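Putative HpcE protein (Mycolicibacterium smegmatis, PDB 6V77) belongs to the fumarylacetoacetate hydrolase (FAH) family, is richer in strand than in helix and holds a bound zinc ion; its function is not established. Local coordinates at residues D138-F143 with P217-I222. Sequence-based numbering, arbitrary orientation.
Sequences DRAWEF and PVSNLI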
loop_
_atom_site.group_PDB
_atom_site.type_symbol
_atom_site.label_atom_id
_atom_site.label_comp_id
_atom_site.label_asym_id
_atom_site.label_seq_id
_atom_site.Cartn_x
_atom_site.Cartn_y
_atom_site.Cartn_z
ATOM N N ASP B 138 -24.558 -3.442 6.093
ATOM C CA ASP B 138 -25.494 -2.682 6.916
ATOM C C ASP B 138 -24.892 -2.243 8.243
ATOM O O ASP B 138 -25.550 -1.509 8.982
ATOM C CB ASP B 138 -26.803 -3.466 7.129
ATOM C CG ASP B 138 -26.619 -4.782 7.879
ATOM O OD1 ASP B 138 -25.498 -5.131 8.285
ATOM O OD2 ASP B 138 -27.637 -5.480 8.072
ATOM N N ARG B 139 -23.663 -2.654 8.557
ATOM C CA ARG B 139 -22.958 -2.188 9.745
ATOM C C ARG B 139 -21.732 -1.346 9.418
ATOM O O ARG B 139 -21.014 -0.946 10.337
ATOM C CB ARG B 139 -22.526 -3.379 10.617
ATOM C CG ARG B 139 -23.667 -4.321 11.023
ATOM C CD ARG B 139 -24.422 -3.808 12.238
ATOM N NE ARG B 139 -23.662 -4.005 13.470
ATOM C CZ ARG B 139 -24.049 -3.585 14.671
ATOM N NH1 ARG B 139 -25.195 -2.933 14.820
ATOM N NH2 ARG B 139 -23.282 -3.814 15.727
ATOM N N ALA B 140 -21.463 -1.064 8.141
ATOM C CA ALA B 140 -20.120 -0.612 7.775
ATOM C C ALA B 140 -19.765 0.735 8.399
ATOM O O ALA B 140 -18.604 0.964 8.758
ATOM C CB ALA B 140 -19.977 -0.544 6.253
ATOM N N TRP B 141 -20.725 1.659 8.502
ATOM C CA TRP B 141 -20.369 2.971 9.049
ATOM C C TRP B 141 -19.922 2.862 10.498
ATOM O O TRP B 141 -19.142 3.694 10.969
ATOM C CB TRP B 141 -21.537 3.953 8.949
ATOM C CG TRP B 141 -21.658 4.679 7.616
ATOM C CD1 TRP B 141 -22.666 4.534 6.703
ATOM C CD2 TRP B 141 -20.774 5.684 7.079
ATOM N NE1 TRP B 141 -22.452 5.368 5.625
ATOM C CE2 TRP B 141 -21.304 6.085 5.831
ATOM C CE3 TRP B 141 -19.591 6.281 7.530
ATOM C CZ2 TRP B 141 -20.698 7.077 5.035
ATOM C CZ3 TRP B 141 -18.988 7.245 6.739
ATOM C CH2 TRP B 141 -19.544 7.638 5.505
ATOM N N GLU B 142 -20.396 1.839 11.218
ATOM C CA GLU B 142 -19.950 1.646 12.593
ATOM C C GLU B 142 -18.474 1.264 12.669
ATOM O O GLU B 142 -17.882 1.341 13.754
ATOM C CB GLU B 142 -20.814 0.588 13.270
ATOM C CG GLU B 142 -22.284 0.988 13.301
ATOM C CD GLU B 142 -23.160 -0.107 13.853
ATOM O OE1 GLU B 142 -22.762 -0.726 14.860
ATOM O OE2 GLU B 142 -24.232 -0.360 13.266
ATOM N N PHE B 143 -17.874 0.835 11.554
ATOM C CA PHE B 143 -16.449 0.529 11.502
ATOM C C PHE B 143 -15.604 1.732 11.097
ATOM O O PHE B 143 -14.378 1.605 11.001
ATOM C CB PHE B 143 -16.178 -0.622 10.521
ATOM C CG PHE B 143 -16.623 -1.969 11.022
ATOM C CD1 PHE B 143 -15.696 -2.972 11.272
ATOM C CD2 PHE B 143 -17.968 -2.229 11.248
ATOM C CE1 PHE B 143 -16.106 -4.215 11.745
ATOM C CE2 PHE B 143 -18.390 -3.467 11.735
ATOM C CZ PHE B 143 -17.461 -4.462 11.981
ATOM N N PRO B 217 -21.642 3.185 -2.611
ATOM C CA PRO B 217 -21.534 4.031 -1.418
ATOM C C PRO B 217 -20.477 3.512 -0.463
ATOM O O PRO B 217 -19.963 2.403 -0.605
ATOM C CB PRO B 217 -22.929 3.949 -0.796
ATOM C CG PRO B 217 -23.826 3.671 -1.952
ATOM C CD PRO B 217 -23.027 2.746 -2.847
ATOM N N VAL B 218 -20.172 4.343 0.539
ATOM C CA VAL B 218 -19.124 4.014 1.507
ATOM C C VAL B 218 -19.340 2.622 2.093
ATOM O O VAL B 218 -18.410 1.811 2.161
ATOM C CB VAL B 218 -19.063 5.085 2.614
ATOM C CG1 VAL B 218 -18.182 4.611 3.767
ATOM C CG2 VAL B 218 -18.516 6.409 2.040
ATOM N N SER B 219 -20.579 2.312 2.491
ATOM C CA SER B 219 -20.828 1.017 3.127
ATOM C C SER B 219 -20.549 -0.122 2.165
ATOM O O SER B 219 -20.040 -1.175 2.560
ATOM C CB SER B 219 -22.275 0.930 3.623
ATOM O OG SER B 219 -22.497 1.838 4.679
ATOM N N ASN B 220 -20.915 0.061 0.901
ATOM C CA ASN B 220 -20.684 -0.982 -0.087
ATOM C C ASN B 220 -19.195 -1.167 -0.340
ATOM O O ASN B 220 -18.720 -2.298 -0.476
ATOM C CB ASN B 220 -21.418 -0.633 -1.382
ATOM C CG ASN B 220 -21.231 -1.684 -2.451
ATOM O OD1 ASN B 220 -20.295 -1.617 -3.239
ATOM N ND2 ASN B 220 -22.111 -2.679 -2.467
ATOM N N LEU B 221 -18.446 -0.064 -0.420
ATOM C CA LEU B 221 -16.997 -0.155 -0.572
ATOM C C LEU B 221 -16.364 -0.965 0.558
ATOM O O LEU B 221 -15.528 -1.838 0.318
ATOM C CB LEU B 221 -16.389 1.244 -0.607
ATOM C CG LEU B 221 -16.713 2.108 -1.828
ATOM C CD1 LEU B 221 -16.118 3.504 -1.617
ATOM C CD2 LEU B 221 -16.184 1.463 -3.134
ATOM N N ILE B 222 -16.730 -0.658 1.802
ATOM C CA ILE B 222 -16.139 -1.353 2.947
ATOM C C ILE B 222 -16.464 -2.838 2.891
ATOM O O ILE B 222 -15.579 -3.692 3.041
ATOM C CB ILE B 222 -16.615 -0.702 4.255
ATOM C CG1 ILE B 222 -15.937 0.674 4.415
ATOM C CG2 ILE B 222 -16.385 -1.633 5.445
ATOM C CD1 ILE B 222 -16.628 1.567 5.462
HETATM O O HOH W 1 -23.567 0.999 7.106
#
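Ala140 and Trp141, neighbours in the loop segment 138-143, meet the first turn of helix 218-226 and illustrate how one small and one large side chain can dock a connecting loop on a helix. The small one is Ala140, whose CB points at the helix and lets the backbones close in: Ala140 CA lies 5.0 Å from Ser219 CA. The methyl fits between Ser219 and Ile222, three residues apart, just under one turn of the helix. Ala140 CB lies 3.6 Å from Ser219 CA. On its other flank Ala140 CB is 3.8 Å from Ile222 CG2, the branch of Ile222 that stands anti to its backbone N.

Trp141 supplies the large group. With CG anti to the carbonyl carbon and beside the backbone N (chi1 -85°), the indole swings across to the helix start and crosses the Val218 side chain at about a right angle. Val218 CG1, anti to its own N (chi1 168°), sits over one face of the six-membered ring, 3.8 Å from its centroid, a CH-pi contact. Val218 CB closes to 3.5 Å of Trp141 CZ2.

Ser219 OG, anti to its carbonyl carbon (chi1 -67°), comes within 3.4 Å of Trp141 CD1, and no direct hydrogen bond joins the segments. Instead a water accepts from Trp141 N at 3.2 Å and hydrogen-bonds Ser219 OG at 2.8 Å, while the indole NE1 is satisfied by Asp193.

The loop links strands 118-128 and 144-155, and the helix packs against this same hairpin: Val218 touches Leu124 and Val126, Ile222 reaches Met128 and Val144, and Trp141 rests on Val147.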